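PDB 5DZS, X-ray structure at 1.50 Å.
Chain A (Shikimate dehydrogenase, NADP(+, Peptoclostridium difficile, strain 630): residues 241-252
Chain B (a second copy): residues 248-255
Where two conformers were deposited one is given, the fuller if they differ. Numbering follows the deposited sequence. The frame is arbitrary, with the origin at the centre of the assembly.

Chain A, residues 241-252: IKSQEIWQDTKI
Chain B 248-255: QDTKIDNS

In chain A the stretch enters as the last turns of a helix, with i to i+4 bonds such as Glu245(A) N to Ile241(A) O (2.9 Å) and Gln248(A) N to Gln244(A) O (2.8 Å). Asp249(A) breaks the helical pattern at phi/psi 46/54, and Thr250(A) N reaches back to Glu245(A) O (3.2 Å). From Thr250(A) (-158/150) through Ile252(A) (-115/128) the chain is extended. Chain B repeats this path: Asp249(B) turns at 62/43, residues 250 to 252 are extended, and Asp253(B) (-51/132) leads to a new helical turn. The two copies meet at Lys251, whose CA atoms lie 5.0 Å apart, and no direct backbone hydrogen bond joins the stretches.

Lys251(B) is the centre of the contact, with 137 Å² of the 446 Å² total covered. Its CA-to-CB bond points toward chain A. With chi1 and chi2 both m and chi3 and chi4 both t, the chain runs along the end of the helix, CE lying 3.5 Å from Glu245(A) O. Its NZ donates to Asp249(A) OD1 at 2.7 Å, a salt bridge, and to water 3 (3.0 Å), which in turn donates to Ile246(A) O (2.7 Å). Lysine suits this place because its long aliphatic part packs while its charge reaches an acid. Asp249(A), chi1 t, starts away from chain B, but its carboxylate comes nearer. A longer salt bridge, Lys242(A) NZ to Asp249(B) OD2 at 3.9 Å, adds a looser attraction.

Lys251(A) also points toward its partner but is fully extended, all four chi angles t. Its CB lies 3.9 Å from Lys251(B) CB, and its CD 3.6 Å from Lys251(B) O. Its NZ and Asp253(B) N both donate to water 6, at 3.0 and 2.8 Å.

Glu245(A), chi1 m and chi2 t, serves both chains. OE2 accepts from Ile252(A) N (2.9 Å, nearly linear), tying the extended segment to the helix, while OE1 accepts from water 2 (3.0 Å), which receives Lys251(B) N (3.0 Å) and lies 2.5 Å from Thr250(B) OG1. Water 4 donates to Asp249(A) O (2.9 Å) and Asn254(B) OD1 (3.0 Å).

Asp253(B), chi1 t, caps the following turn: OD1 accepts from Ser255(B) N (2.8 Å) and OG (2.6 Å), a role suited to its short carboxylate. Ile252(A) and Ile252(B), both buried, point away from the partner stretch, leaving the interface mainly to polar groups and lysine methylenes.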

ATOM      1  N   ILE A 241      -5.445 -12.346  -6.073  0.50 19.13           N
ATOM      2  CA  ILE A 241      -3.985 -12.235  -6.039  0.50 18.68           C
ATOM      3  C   ILE A 241      -3.524 -10.833  -5.619  0.50 17.84           C
ATOM      4  O   ILE A 241      -2.527 -10.679  -4.886  0.50 17.88           O
ATOM      5  CB  ILE A 241      -3.386 -12.686  -7.368  0.50 18.77           C
ATOM      6  CG1 ILE A 241      -3.781 -14.157  -7.566  0.50 19.67           C
ATOM      7  CG2 ILE A 241      -1.874 -12.492  -7.351  0.50 19.47           C
ATOM      8  CD1 ILE A 241      -3.634 -14.671  -8.981  0.50 21.17           C
ATOM      9  N   LYS A 242      -4.254  -9.802  -6.029  0.50 17.41           N
ATOM     10  CA  LYS A 242      -3.919  -8.452  -5.617  0.50 18.66           C
ATOM     11  C   LYS A 242      -4.153  -8.303  -4.103  0.50 18.18           C
ATOM     12  O   LYS A 242      -3.386  -7.632  -3.422  0.50 17.82           O
ATOM     13  CB  LYS A 242      -4.719  -7.428  -6.438  0.50 21.17           C
ATOM     14  CG  LYS A 242      -4.275  -5.988  -6.278  0.50 24.44           C
ATOM     15  CD  LYS A 242      -2.885  -5.747  -6.850  0.50 26.41           C
ATOM     16  CE  LYS A 242      -2.671  -4.284  -7.209  0.50 29.86           C
ATOM     17  NZ  LYS A 242      -3.128  -3.334  -6.151  0.50 29.60           N
ATOM     18  N   SER A 243      -5.211  -8.939  -3.577  1.00 17.33           N
ATOM     19  CA  SER A 243      -5.472  -8.944  -2.126  1.00 16.58           C
ATOM     20  C   SER A 243      -4.313  -9.619  -1.386  1.00 17.16           C
ATOM     21  O   SER A 243      -3.836  -9.121  -0.373  1.00 16.75           O
ATOM     22  CB  SER A 243      -6.778  -9.684  -1.779  1.00 17.52           C
ATOM     23  OG  SER A 243      -7.895  -8.980  -2.276  1.00 18.96           O
ATOM     24  N   GLN A 244      -3.844 -10.748  -1.935  1.00 17.16           N
ATOM     25  CA  GLN A 244      -2.722 -11.455  -1.327  1.00 18.03           C
ATOM     26  C   GLN A 244      -1.424 -10.622  -1.356  1.00 17.67           C
ATOM     27  O   GLN A 244      -0.643 -10.650  -0.405  1.00 18.50           O
ATOM     28  CB  GLN A 244      -2.538 -12.825  -1.991  1.00 19.71           C
ATOM     29  CG  GLN A 244      -3.620 -13.794  -1.589  1.00 21.65           C
ATOM     30  CD  GLN A 244      -3.571 -14.192  -0.131  1.00 23.87           C
ATOM     31  OE1 GLN A 244      -2.580 -13.994   0.601  1.00 24.28           O
ATOM     32  NE2 GLN A 244      -4.691 -14.715   0.341  1.00 25.14           N
ATOM     33  N   GLU A 245      -1.196  -9.866  -2.416  1.00 17.23           N
ATOM     34  CA  GLU A 245      -0.015  -8.999  -2.435  1.00 18.72           C
ATOM     35  C   GLU A 245      -0.079  -7.999  -1.310  1.00 18.91           C
ATOM     36  O   GLU A 245       0.918  -7.691  -0.679  1.00 19.80           O
ATOM     37  CB  GLU A 245       0.126  -8.267  -3.770  1.00 20.09           C
ATOM     38  CG  GLU A 245       0.557  -9.144  -4.933  1.00 21.14           C
ATOM     39  CD  GLU A 245       0.928  -8.330  -6.146  1.00 24.51           C
ATOM     40  OE1 GLU A 245       0.247  -7.308  -6.390  1.00 27.45           O
ATOM     41  OE2 GLU A 245       1.899  -8.693  -6.878  1.00 24.45           O
ATOM     42  N   ILE A 246      -1.247  -7.404  -1.114  1.00 17.08           N
ATOM     43  CA  ILE A 246      -1.443  -6.454  -0.023  1.00 18.27           C
ATOM     44  C   ILE A 246      -1.261  -7.104   1.350  1.00 17.96           C
ATOM     45  O   ILE A 246      -0.522  -6.607   2.210  1.00 20.11           O
ATOM     46  CB  ILE A 246      -2.842  -5.819  -0.103  1.00 18.35           C
ATOM     47  CG1 ILE A 246      -2.958  -4.954  -1.377  1.00 19.44           C
ATOM     48  CG2 ILE A 246      -3.137  -5.008   1.169  1.00 19.81           C
ATOM     49  CD1 ILE A 246      -4.393  -4.543  -1.704  1.00 20.62           C
ATOM     50  N   TRP A 247      -1.867  -8.267   1.522  1.00 17.66           N
ATOM     51  CA  TRP A 247      -1.821  -8.916   2.833  1.00 18.44           C
ATOM     52  C   TRP A 247      -0.433  -9.452   3.171  1.00 19.82           C
ATOM     53  O   TRP A 247       0.007  -9.358   4.329  1.00 21.78           O
ATOM     54  CB  TRP A 247      -2.831 -10.054   2.891  1.00 17.97           C
ATOM     55  CG  TRP A 247      -4.263  -9.612   2.853  1.00 17.65           C
ATOM     56  CD1 TRP A 247      -4.772  -8.449   3.339  1.00 18.03           C
ATOM     57  CD2 TRP A 247      -5.377 -10.348   2.323  1.00 16.41           C
ATOM     58  NE1 TRP A 247      -6.116  -8.388   3.099  1.00 17.68           N
ATOM     59  CE2 TRP A 247      -6.520  -9.557   2.507  1.00 17.30           C
ATOM     60  CE3 TRP A 247      -5.507 -11.602   1.731  1.00 18.55           C
ATOM     61  CZ2 TRP A 247      -7.776  -9.977   2.102  1.00 17.63           C
ATOM     62  CZ3 TRP A 247      -6.763 -12.028   1.335  1.00 18.63           C
ATOM     63  CH2 TRP A 247      -7.886 -11.210   1.535  1.00 18.10           C
ATOM     64  N   GLN A 248       0.226 -10.025   2.159  0.60 19.69           N
ATOM     65  CA  GLN A 248       1.592 -10.610   2.312  0.60 20.74           C
ATOM     66  C   GLN A 248       2.707  -9.542   2.136  0.60 20.95           C
ATOM     67  O   GLN A 248       3.903  -9.820   2.414  0.60 22.14           O
ATOM     68  CB  GLN A 248       1.806 -11.754   1.303  0.60 22.01           C
ATOM     69  CG  GLN A 248       0.734 -12.849   1.267  0.60 22.94           C
ATOM     70  CD  GLN A 248       0.560 -13.585   2.585  0.60 24.87           C
ATOM     71  OE1 GLN A 248       1.532 -13.809   3.310  0.60 28.56           O
ATOM     72  NE2 GLN A 248      -0.671 -13.979   2.887  0.60 29.11           N
ATOM     73  N   ASP A 249       2.329  -8.332   1.715  1.00 20.61           N
ATOM     74  CA  ASP A 249       3.262  -7.215   1.434  1.00 22.75           C
ATOM     75  C   ASP A 249       4.423  -7.739   0.614  1.00 23.20           C
ATOM     76  O   ASP A 249       5.603  -7.549   0.974  1.00 24.33           O
ATOM     77  CB  ASP A 249       3.786  -6.451   2.656  1.00 26.29           C
ATOM     78  CG  ASP A 249       4.538  -5.157   2.251  1.00 30.53           C
ATOM     79  OD1 ASP A 249       4.493  -4.728   1.056  1.00 32.79           O
ATOM     80  OD2 ASP A 249       5.242  -4.595   3.114  1.00 39.61           O
ATOM     81  N   THR A 250       4.072  -8.371  -0.501  1.00 22.49           N
ATOM     82  CA  THR A 250       5.079  -8.911  -1.387  1.00 24.32           C
ATOM     83  C   THR A 250       4.496  -9.073  -2.784  1.00 22.55           C
ATOM     84  O   THR A 250       3.305  -9.269  -2.936  1.00 24.84           O
ATOM     85  CB  THR A 250       5.651 -10.226  -0.835  1.00 27.39           C
ATOM     86  OG1 THR A 250       6.928 -10.481  -1.474  1.00 31.20           O
ATOM     87  CG2 THR A 250       4.703 -11.369  -1.029  1.00 28.73           C
ATOM     88  N   LYS A 251       5.358  -8.948  -3.794  1.00 22.26           N
ATOM     89  CA  LYS A 251       4.965  -9.135  -5.181  1.00 21.80           C
ATOM     90  C   LYS A 251       4.660 -10.626  -5.430  1.00 23.19           C
ATOM     91  O   LYS A 251       5.410 -11.519  -4.971  1.00 24.72           O
ATOM     92  CB  LYS A 251       6.064  -8.651  -6.131  1.00 24.28           C
ATOM     93  CG  LYS A 251       5.623  -8.553  -7.587  1.00 26.57           C
ATOM     94  CD  LYS A 251       6.692  -7.934  -8.468  1.00 30.14           C
ATOM     95  CE  LYS A 251       6.216  -7.882  -9.918  1.00 34.96           C
ATOM     96  NZ  LYS A 251       7.300  -7.468 -10.840  1.00 41.83           N
ATOM     97  N   ILE A 252       3.581 -10.888  -6.140  1.00 21.57           N
ATOM     98  CA  ILE A 252       3.202 -12.250  -6.506  1.00 22.16           C
ATOM     99  C   ILE A 252       3.297 -12.334  -8.024  1.00 23.68           C
ATOM    100  O   ILE A 252       2.752 -11.492  -8.745  1.00 26.81           O
ATOM    101  CB  ILE A 252       1.813 -12.638  -5.971  1.00 22.03           C
ATOM    102  CG1 ILE A 252       1.877 -12.667  -4.455  1.00 22.61           C
ATOM    103  CG2 ILE A 252       1.398 -14.000  -6.543  1.00 21.91           C
ATOM    104  CD1 ILE A 252       0.546 -12.807  -3.786  1.00 21.60           C
TER
ATOM    105  N   GLN B 248       3.163   4.161  -6.873  0.50 22.29           N
ATOM    106  CA  GLN B 248       2.578   3.456  -8.046  0.50 25.62           C
ATOM    107  C   GLN B 248       1.405   2.538  -7.654  0.50 24.63           C
ATOM    108  O   GLN B 248       0.607   2.098  -8.511  0.50 26.19           O
ATOM    109  CB  GLN B 248       3.644   2.602  -8.738  0.50 28.29           C
ATOM    110  CG  GLN B 248       4.992   3.257  -9.014  0.50 31.24           C
ATOM    111  CD  GLN B 248       4.962   4.333 -10.079  0.50 34.35           C
ATOM    112  OE1 GLN B 248       4.253   4.223 -11.078  0.50 36.16           O
ATOM    113  NE2 GLN B 248       5.779   5.361  -9.892  0.50 35.08           N
ATOM    114  N   ASP B 249       1.298   2.257  -6.361  1.00 24.21           N
ATOM    115  CA  ASP B 249       0.304   1.320  -5.813  1.00 26.11           C
ATOM    116  C   ASP B 249       0.549  -0.087  -6.382  1.00 25.93           C
ATOM    117  O   ASP B 249      -0.395  -0.798  -6.769  1.00 27.63           O
ATOM    118  CB  ASP B 249      -1.163   1.756  -5.998  1.00 28.05           C
ATOM    119  CG  ASP B 249      -2.125   0.984  -5.083  1.00 32.71           C
ATOM    120  OD1 ASP B 249      -1.812   0.815  -3.884  1.00 35.44           O
ATOM    121  OD2 ASP B 249      -3.208   0.566  -5.555  1.00 40.09           O
ATOM    122  N   THR B 250       1.815  -0.473  -6.441  1.00 24.52           N
ATOM    123  CA  THR B 250       2.168  -1.795  -6.946  1.00 27.82           C
ATOM    124  C   THR B 250       3.369  -2.275  -6.181  1.00 26.19           C
ATOM    125  O   THR B 250       4.161  -1.478  -5.705  1.00 30.69           O
ATOM    126  CB  THR B 250       2.508  -1.740  -8.447  1.00 34.10           C
ATOM    127  OG1 THR B 250       2.558  -3.071  -8.987  1.00 46.32           O
ATOM    128  CG2 THR B 250       3.817  -1.036  -8.679  1.00 36.00           C
ATOM    129  N   LYS B 251       3.524  -3.584  -6.058  1.00 23.45           N
ATOM    130  CA  LYS B 251       4.652  -4.162  -5.354  1.00 21.36           C
ATOM    131  C   LYS B 251       5.842  -4.359  -6.308  1.00 23.25           C
ATOM    132  O   LYS B 251       5.675  -4.656  -7.495  1.00 26.69           O
ATOM    133  CB  LYS B 251       4.266  -5.516  -4.710  1.00 23.13           C
ATOM    134  CG  LYS B 251       3.113  -5.446  -3.718  1.00 24.37           C
ATOM    135  CD  LYS B 251       3.374  -4.561  -2.519  1.00 27.02           C
ATOM    136  CE  LYS B 251       2.226  -4.574  -1.507  1.00 31.04           C
ATOM    137  NZ  LYS B 251       2.417  -3.659  -0.346  1.00 34.02           N
ATOM    138  N   ILE B 252       7.029  -4.163  -5.763  1.00 21.51           N
ATOM    139  CA  ILE B 252       8.287  -4.280  -6.478  1.00 22.63           C
ATOM    140  C   ILE B 252       9.027  -5.559  -6.047  1.00 24.95           C
ATOM    141  O   ILE B 252       9.077  -5.918  -4.859  1.00 26.01           O
ATOM    142  CB  ILE B 252       9.136  -2.998  -6.291  1.00 22.15           C
ATOM    143  CG1 ILE B 252       8.456  -1.839  -7.010  1.00 23.65           C
ATOM    144  CG2 ILE B 252      10.560  -3.177  -6.831  1.00 22.72           C
ATOM    145  CD1 ILE B 252       9.013  -0.459  -6.665  1.00 22.46           C
ATOM    146  N   ASP B 253       9.572  -6.247  -7.041  1.00 27.12           N
ATOM    147  CA  ASP B 253      10.289  -7.503  -6.833  1.00 29.83           C
ATOM    148  C   ASP B 253      11.350  -7.363  -5.730  1.00 29.09           C
ATOM    149  O   ASP B 253      12.106  -6.404  -5.729  1.00 26.42           O
ATOM    150  CB  ASP B 253      10.914  -7.934  -8.160  1.00 32.94           C
ATOM    151  CG  ASP B 253      11.516  -9.330  -8.109  1.00 40.00           C
ATOM    152  OD1 ASP B 253      12.375  -9.590  -7.254  1.00 41.19           O
ATOM    153  OD2 ASP B 253      11.142 -10.163  -8.957  1.00 42.94           O
ATOM    154  N   ASN B 254      11.373  -8.319  -4.800  1.00 33.76           N
ATOM    155  CA  ASN B 254      12.317  -8.305  -3.648  1.00 37.01           C
ATOM    156  C   ASN B 254      13.776  -8.212  -4.022  1.00 34.42           C
ATOM    157  O   ASN B 254      14.575  -7.629  -3.298  1.00 37.27           O
ATOM    158  CB  ASN B 254      12.171  -9.578  -2.810  1.00 44.54           C
ATOM    159  CG  ASN B 254      10.942  -9.569  -1.934  1.00 47.65           C
ATOM    160  OD1 ASN B 254      10.342  -8.526  -1.697  1.00 54.27           O
ATOM    161  ND2 ASN B 254      10.582 -10.743  -1.414  1.00 51.91           N
ATOM    162  N   SER B 255      14.122  -8.812  -5.145  1.00 35.01           N
ATOM    163  CA  SER B 255      15.509  -8.858  -5.586  1.00 35.54           C
ATOM    164  C   SER B 255      16.064  -7.502  -5.981  1.00 33.04           C
ATOM    165  O   SER B 255      17.269  -7.302  -5.984  1.00 34.26           O
ATOM    166  CB  SER B 255      15.624  -9.801  -6.767  1.00 38.46           C
ATOM    167  OG  SER B 255      14.874  -9.323  -7.863  1.00 39.92           O
TER
HETATM  168  O   HOH W   1       0.367  -4.682  -5.706  0.50 30.05           O
HETATM  169  O   HOH W   2       1.931  -5.278  -7.890  1.00 44.36           O
HETATM  170  O   HOH W   3       0.811  -4.247   2.071  1.00 28.16           O
HETATM  171  O   HOH W   4       8.222  -8.723   0.433  1.00 45.30           O
HETATM  172  O   HOH W   5       8.031  -7.811  -3.163  1.00 27.00           O
HETATM  173  O   HOH W   6       9.223  -5.398  -9.737  1.00 30.17           O